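Local atomic coordinates of similarities with probable monooxygenase (Photorhabdus luminescens, PDB entry 4HB9), a protein that probably acts as an FAD-containing monooxygenase, holding the flavin cofactor in a domain with a nucleotide-binding Rossmann-type sheet. Residues A[214-219]-A[276-281]; A[269-274]-A[284-289]; A[345-350]-A[356-361]. All blocks are in the same frame, centred on the assembly; numbering follows the deposited sequence.

Contact 1: residues A[214-219]-A[276-281]; sequences PKSPDW and ISWDPS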
# COMPACT_ATOMS: atom_id res chain seq x y z
N PRO A 214 17.38 -16.85 -10.81
CA PRO A 214 18.74 -17.38 -10.88
C PRO A 214 18.89 -18.76 -10.24
O PRO A 214 17.91 -19.31 -9.72
CB PRO A 214 19.53 -16.35 -10.08
CG PRO A 214 18.56 -15.93 -9.03
CD PRO A 214 17.20 -15.96 -9.66
N LYS A 215 20.12 -19.27 -10.22
CA LYS A 215 20.41 -20.53 -9.53
C LYS A 215 20.56 -20.30 -8.04
O LYS A 215 20.40 -21.21 -7.25
CB LYS A 215 21.70 -21.18 -10.04
CG LYS A 215 21.72 -21.46 -11.54
CD LYS A 215 23.16 -21.50 -12.05
CE LYS A 215 23.24 -21.41 -13.57
NZ LYS A 215 22.92 -22.73 -14.18
N SER A 216 20.95 -19.08 -7.67
CA SER A 216 21.04 -18.73 -6.28
C SER A 216 19.65 -18.58 -5.65
O SER A 216 18.67 -18.44 -6.35
CB SER A 216 21.80 -17.43 -6.15
OG SER A 216 21.38 -16.51 -7.14
N PRO A 217 19.57 -18.64 -4.31
CA PRO A 217 18.27 -18.61 -3.66
C PRO A 217 17.73 -17.18 -3.50
O PRO A 217 17.52 -16.69 -2.40
CB PRO A 217 18.56 -19.25 -2.30
CG PRO A 217 19.98 -18.88 -2.01
CD PRO A 217 20.66 -18.93 -3.36
N ASP A 218 17.52 -16.51 -4.61
CA ASP A 218 17.08 -15.12 -4.60
C ASP A 218 16.39 -14.82 -5.91
O ASP A 218 16.18 -15.72 -6.73
CB ASP A 218 18.26 -14.18 -4.26
CG ASP A 218 19.51 -14.42 -5.11
OD1 ASP A 218 19.47 -15.09 -6.14
OD2 ASP A 218 20.56 -13.88 -4.71
N TRP A 219 15.97 -13.58 -6.10
CA TRP A 219 15.05 -13.28 -7.19
C TRP A 219 15.16 -11.82 -7.56
O TRP A 219 15.43 -11.01 -6.68
CB TRP A 219 13.64 -13.57 -6.69
CG TRP A 219 12.55 -13.64 -7.69
CD1 TRP A 219 11.89 -12.61 -8.27
CD2 TRP A 219 11.94 -14.83 -8.17
NE1 TRP A 219 10.92 -13.08 -9.12
CE2 TRP A 219 10.92 -14.45 -9.06
CE3 TRP A 219 12.15 -16.19 -7.93
CZ2 TRP A 219 10.12 -15.38 -9.71
CZ3 TRP A 219 11.34 -17.11 -8.56
CH2 TRP A 219 10.34 -16.71 -9.44
N ILE A 276 26.66 -10.94 -9.73
CA ILE A 276 27.89 -11.19 -10.48
C ILE A 276 27.56 -12.36 -11.41
O ILE A 276 27.03 -13.39 -10.98
CB ILE A 276 29.10 -11.52 -9.58
CG1 ILE A 276 29.44 -10.33 -8.68
CG2 ILE A 276 30.32 -11.84 -10.45
CD1 ILE A 276 30.27 -10.69 -7.47
N SER A 277 27.82 -12.16 -12.68
CA SER A 277 27.58 -13.14 -13.75
C SER A 277 26.22 -13.00 -14.40
O SER A 277 25.99 -13.53 -15.48
CB SER A 277 27.84 -14.60 -13.31
OG SER A 277 26.69 -15.21 -12.71
N TRP A 278 25.29 -12.26 -13.78
CA TRP A 278 23.98 -12.10 -14.40
C TRP A 278 24.12 -11.15 -15.59
O TRP A 278 25.09 -10.40 -15.72
CB TRP A 278 22.93 -11.51 -13.43
CG TRP A 278 22.65 -12.27 -12.20
CD1 TRP A 278 23.42 -13.23 -11.61
CD2 TRP A 278 21.51 -12.10 -11.36
NE1 TRP A 278 22.81 -13.67 -10.45
CE2 TRP A 278 21.65 -12.97 -10.27
CE3 TRP A 278 20.38 -11.28 -11.42
CZ2 TRP A 278 20.68 -13.07 -9.26
CZ3 TRP A 278 19.43 -11.36 -10.42
CH2 TRP A 278 19.59 -12.25 -9.35
N ASP A 279 23.09 -11.15 -16.42
CA ASP A 279 23.12 -10.39 -17.64
C ASP A 279 23.41 -8.90 -17.44
O ASP A 279 22.86 -8.26 -16.53
CB ASP A 279 21.81 -10.53 -18.38
CG ASP A 279 21.93 -10.08 -19.82
OD1 ASP A 279 22.44 -10.88 -20.65
OD2 ASP A 279 21.50 -8.94 -20.10
N PRO A 280 24.27 -8.33 -18.30
CA PRO A 280 24.65 -6.93 -18.17
C PRO A 280 23.49 -5.93 -18.11
O PRO A 280 23.63 -4.90 -17.48
CB PRO A 280 25.51 -6.68 -19.42
CG PRO A 280 26.14 -8.00 -19.69
CD PRO A 280 25.10 -9.03 -19.31
N SER A 281 22.38 -6.21 -18.78
CA SER A 281 21.21 -5.30 -18.78
C SER A 281 20.67 -5.08 -17.37
O SER A 281 20.23 -3.98 -17.00
CB SER A 281 20.12 -5.85 -19.70
OG SER A 281 19.67 -7.15 -19.28
O HOH W 1 23.55 -15.74 -8.59
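The side chain of W278 leaves the backbone with CG anti to the carbonyl carbon (chi1 -59°), which carries its six-membered ring across to P214, while D218 has its carboxylate turned between its backbone N and carbonyl carbon (chi1 50°) and meets the same ring. The contact joins a β-hairpin turn to an interhelical loop: residues 214-219 link the antiparallel strands 210-212 and 218-228 of the large mixed sheet, and W278 lies between helices 264-274 and 280-287. The proline ring approaches the indole obliquely, with P214 CG 3.6 Å from W278 CZ2 and CB equally near that carbon. D218 OD1 instead reaches CZ2 in the plane of the indole, at 3.9 Å, the carboxylate and ring planes standing 78° apart.

A water shows how two loops can be joined without a direct hydrogen bond. Also lying at the indole edge, it accepts from W278 NE1 at 2.9 Å and donates to S216 OG at 2.7 Å. The serine passes the chain on, S216 OG donating to the syn side of D218 OD1 at 2.6 Å. The other carboxylate oxygen, D218 OD2, is hydrogen-bonded to Y248 OH on the neighbouring strand 240-251, so both oxygens of this buried acid have partners and its rotation is probably fixed. P217 forms an inverse gamma turn between S216 and D218. Beyond W278, the next helix begins with D279 as N-cap: D279 OD2 accepts from S281 N at 3.2 Å and from S281 OG at 2.7 Å.

Contact 2: residues A[269-274]-A[284-289]; sequences DLVQSR and TLVQQS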
# COMPACT_ATOMS: atom_id res chain seq x y z
N ASP A 269 25.61 -1.24 -4.49
CA ASP A 269 26.77 -2.12 -4.52
C ASP A 269 26.42 -3.53 -4.11
O ASP A 269 26.83 -4.49 -4.72
CB ASP A 269 27.86 -1.58 -3.58
CG ASP A 269 28.62 -0.41 -4.17
OD1 ASP A 269 28.51 -0.21 -5.40
OD2 ASP A 269 29.32 0.31 -3.39
N LEU A 270 25.64 -3.65 -3.06
CA LEU A 270 25.28 -4.98 -2.60
C LEU A 270 24.48 -5.78 -3.63
O LEU A 270 24.75 -6.95 -3.84
CB LEU A 270 24.54 -4.89 -1.30
CG LEU A 270 24.36 -6.29 -0.73
CD1 LEU A 270 24.70 -6.30 0.75
CD2 LEU A 270 22.97 -6.77 -1.02
N VAL A 271 23.50 -5.15 -4.27
CA VAL A 271 22.69 -5.87 -5.24
C VAL A 271 23.56 -6.26 -6.44
O VAL A 271 23.48 -7.42 -6.95
CB VAL A 271 21.47 -5.05 -5.66
CG1 VAL A 271 20.72 -5.71 -6.82
CG2 VAL A 271 20.54 -4.85 -4.48
N GLN A 272 24.41 -5.34 -6.90
CA GLN A 272 25.33 -5.69 -7.98
C GLN A 272 26.23 -6.86 -7.59
O GLN A 272 26.50 -7.73 -8.42
CB GLN A 272 26.19 -4.50 -8.42
CG GLN A 272 25.41 -3.42 -9.11
CD GLN A 272 26.29 -2.24 -9.52
OE1 GLN A 272 27.15 -2.36 -10.37
NE2 GLN A 272 26.07 -1.11 -8.90
N SER A 273 26.72 -6.88 -6.35
CA SER A 273 27.52 -8.03 -5.87
C SER A 273 26.75 -9.34 -5.92
O SER A 273 27.33 -10.39 -6.23
CB SER A 273 28.08 -7.81 -4.47
OG SER A 273 27.08 -8.03 -3.46
N ARG A 274 25.45 -9.29 -5.65
CA ARG A 274 24.61 -10.49 -5.73
C ARG A 274 24.37 -10.94 -7.18
O ARG A 274 24.04 -12.10 -7.41
CB ARG A 274 23.28 -10.26 -5.02
CG ARG A 274 23.43 -9.98 -3.53
CD ARG A 274 23.94 -11.21 -2.79
NE ARG A 274 23.89 -11.05 -1.33
CZ ARG A 274 24.82 -10.46 -0.59
NH1 ARG A 274 24.66 -10.39 0.73
NH2 ARG A 274 25.90 -9.91 -1.15
N THR A 284 23.03 -2.66 -15.70
CA THR A 284 22.77 -1.31 -16.22
C THR A 284 21.58 -0.68 -15.49
O THR A 284 21.63 0.46 -15.03
CB THR A 284 22.50 -1.39 -17.73
OG1 THR A 284 23.62 -2.01 -18.38
CG2 THR A 284 22.24 0.00 -18.32
N LEU A 285 20.51 -1.46 -15.34
CA LEU A 285 19.32 -1.01 -14.63
C LEU A 285 19.67 -0.56 -13.21
O LEU A 285 19.33 0.55 -12.78
CB LEU A 285 18.27 -2.13 -14.62
CG LEU A 285 16.95 -1.89 -13.91
CD1 LEU A 285 16.29 -0.63 -14.44
CD2 LEU A 285 16.03 -3.07 -14.10
N VAL A 286 20.36 -1.41 -12.47
CA VAL A 286 20.64 -1.11 -11.08
C VAL A 286 21.62 0.08 -10.98
O VAL A 286 21.41 1.01 -10.18
CB VAL A 286 21.14 -2.36 -10.32
CG1 VAL A 286 21.62 -2.02 -8.92
CG2 VAL A 286 20.05 -3.41 -10.27
N GLN A 287 22.64 0.10 -11.84
CA GLN A 287 23.61 1.21 -11.87
C GLN A 287 22.96 2.57 -12.17
O GLN A 287 23.39 3.61 -11.68
CB GLN A 287 24.73 0.91 -12.90
CG GLN A 287 25.69 -0.21 -12.49
CD GLN A 287 26.47 -0.83 -13.67
OE1 GLN A 287 26.33 -0.38 -14.80
NE2 GLN A 287 27.30 -1.86 -13.40
N GLN A 288 21.89 2.57 -12.95
CA GLN A 288 21.24 3.81 -13.36
C GLN A 288 20.08 4.19 -12.47
O GLN A 288 19.29 5.07 -12.82
CB GLN A 288 20.77 3.68 -14.81
CG GLN A 288 21.94 3.52 -15.77
CD GLN A 288 22.92 4.67 -15.61
OE1 GLN A 288 22.50 5.83 -15.46
NE2 GLN A 288 24.22 4.36 -15.56
N SER A 289 19.97 3.53 -11.32
CA SER A 289 18.87 3.84 -10.42
C SER A 289 19.11 5.13 -9.63
O SER A 289 20.22 5.64 -9.49
CB SER A 289 18.57 2.64 -9.52
OG SER A 289 18.10 1.57 -10.33
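Q272 and Q287 extend from two consecutive helices, 264-274 and 280-287, and lie nearly perpendicular to each other on the outer side of a helical hairpin packed on the mixed β-sheet. Their amide planes stand 63° apart. In keeping with this twist, Q287 NE2 donates to Q272 OE1 at 3.1 Å along a fairly straight line (161° at the hydrogen), with the acceptor in the plane of the Q287 amide but the donor well above the carbonyl plane of Q272. CG of Q287, anti to its carbonyl carbon (chi1 -70°), lies on the same side of the Q272 amide plane as the donor, 3.6 Å from Q272 CD, so the hydrogen bond is accompanied by van der Waals contact of the methylene with the amide.

On the inner side, the Q272 chain runs antiparallel to the V286 side chain, and Q272 CG lies 4.0 Å from V286 CG1. The other methyl of that valine, V286 CG2, looser at 4.2 Å, meets V271 CG1. V271 touches W246 and I186, and L285 reaches W246 as well, so both helices rest on strands 240-251 and 179-191. Just past the end of the second helix, S289 OG donates to L285 O at 2.9 Å while accepting from W246 NE1.

Contact 3: residues A[345-350]-A[356-361]; sequences LASVAS and VKAISD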
# COMPACT_ATOMS: atom_id res chain seq x y z
N LEU A 345 -21.95 0.14 6.71
CA LEU A 345 -22.42 1.27 7.49
C LEU A 345 -23.64 1.92 6.82
O LEU A 345 -24.56 2.37 7.51
CB LEU A 345 -21.31 2.29 7.78
CG LEU A 345 -20.21 1.77 8.72
CD1 LEU A 345 -19.07 2.74 8.78
CD2 LEU A 345 -20.70 1.45 10.14
N ALA A 346 -23.68 1.94 5.49
CA ALA A 346 -24.85 2.51 4.80
C ALA A 346 -26.12 1.71 5.15
O ALA A 346 -27.20 2.29 5.27
CB ALA A 346 -24.64 2.52 3.30
N SER A 347 -26.01 0.39 5.29
CA SER A 347 -27.17 -0.44 5.61
C SER A 347 -27.71 -0.12 7.01
O SER A 347 -28.90 -0.33 7.29
CB SER A 347 -26.83 -1.94 5.51
OG SER A 347 -26.05 -2.36 6.63
N VAL A 348 -26.86 0.39 7.89
CA VAL A 348 -27.28 0.86 9.20
C VAL A 348 -27.95 2.23 9.05
O VAL A 348 -29.06 2.45 9.53
CB VAL A 348 -26.10 0.97 10.16
CG1 VAL A 348 -26.57 1.40 11.56
CG2 VAL A 348 -25.34 -0.35 10.24
N ALA A 349 -27.30 3.14 8.34
CA ALA A 349 -27.87 4.46 8.11
C ALA A 349 -29.26 4.34 7.48
O ALA A 349 -30.20 5.04 7.89
CB ALA A 349 -26.96 5.28 7.21
N SER A 350 -29.41 3.46 6.49
CA SER A 350 -30.64 3.39 5.72
C SER A 350 -31.77 2.67 6.46
O SER A 350 -32.90 2.63 5.95
CB SER A 350 -30.41 2.69 4.38
OG SER A 350 -30.04 1.33 4.55
N VAL A 356 -23.60 -2.77 15.25
CA VAL A 356 -22.58 -3.77 15.57
C VAL A 356 -22.71 -5.01 14.68
O VAL A 356 -21.69 -5.56 14.23
CB VAL A 356 -22.53 -4.13 17.07
CG1 VAL A 356 -21.47 -5.19 17.32
CG2 VAL A 356 -22.17 -2.90 17.87
N LYS A 357 -23.94 -5.44 14.38
CA LYS A 357 -24.11 -6.54 13.45
C LYS A 357 -23.49 -6.23 12.07
O LYS A 357 -22.85 -7.08 11.46
CB LYS A 357 -25.58 -6.92 13.26
CG LYS A 357 -26.09 -8.05 14.15
CD LYS A 357 -27.55 -8.35 13.83
CE LYS A 357 -28.19 -9.37 14.77
NZ LYS A 357 -28.50 -8.80 16.11
N ALA A 358 -23.74 -5.02 11.56
CA ALA A 358 -23.20 -4.62 10.26
C ALA A 358 -21.66 -4.59 10.30
O ALA A 358 -21.00 -5.04 9.36
CB ALA A 358 -23.75 -3.25 9.86
N ILE A 359 -21.10 -4.06 11.38
CA ILE A 359 -19.65 -4.08 11.58
C ILE A 359 -19.12 -5.52 11.58
O ILE A 359 -18.13 -5.83 10.92
CB ILE A 359 -19.23 -3.29 12.83
CG1 ILE A 359 -19.45 -1.79 12.60
CG2 ILE A 359 -17.77 -3.55 13.15
CD1 ILE A 359 -19.30 -0.94 13.83
N SER A 360 -19.81 -6.41 12.29
CA SER A 360 -19.45 -7.84 12.32
C SER A 360 -19.41 -8.50 10.95
O SER A 360 -18.51 -9.31 10.68
CB SER A 360 -20.46 -8.62 13.20
OG SER A 360 -19.98 -9.92 13.40
N ASP A 361 -20.38 -8.16 10.10
CA ASP A 361 -20.48 -8.66 8.73
C ASP A 361 -19.26 -8.21 7.93
O ASP A 361 -18.65 -9.01 7.19
CB ASP A 361 -21.78 -8.12 8.07
CG ASP A 361 -22.09 -8.71 6.69
OD1 ASP A 361 -21.49 -9.72 6.26
OD2 ASP A 361 -22.97 -8.16 5.98
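No ring, amide or carboxylate enters the interface where L345, S347 and V348 meet A358 and I359; there is no flat group whose faces or edges could steer the packing. Shape is set instead by methyl and methylene groups, a simple example of how two helices come close through a small residue. A358 supplies that residue. Its CB points toward helix 330-349 and meets V348 CG2 at 3.3 Å, a close approach for two methyl carbons. The valine holds CG1 anti to its backbone N (chi1 -177°), a torsion that places CG2 anti to the carbonyl carbon, and it is this second branch that touches the alanine.

Beside it, S347 OG comes within 4.1 Å of the same A358 CB. The approach is apolar packing, since the polar bond of that hydroxyl is made with K344 O, one turn earlier in its own helix. L345 works along a different line: its end reaches round to I359, with L345 CD2 lying 4.3 Å from I359 CG1. L345 and V348 both also touch L355 at the start of the second helix, which continues the apolar seam toward the connecting turn. At the other end of the seam a charged pair joins the helices, D361 OD2 forming a salt bridge with K344 NZ, while D361 OD1 is bonded to Q365 NE2 in its own helix.

The axes of the short helical segments pass 9.0 Å apart with their directions 160° apart. A short connection, an apolar seam and nearly antiparallel axes are typical of a helical hairpin, here joining the helix that starts at the FAD-binding residues A331 and N332 to the long helix 355-386.

In the fold
Following the chain from the N terminus, the hairpin turn 214-219 comes first and waits until 276-281 for its partner, so contact 1 closes a long loop containing strands of the mixed sheet and helix 264-274. Contact 2 opens within that loop at 269-274 and closes beyond it at 284-289: the two cross, share helix 280-287 and have centres 11 Å apart. Together they tie the sheet's hairpin and its helical cover at one end of the molecule. Contact 3 follows in series, a short local closure about 52 Å from contact 1 between centres, across the chain's centre. Helix 355-386 covers most of that distance, its far end touching P217 and W219.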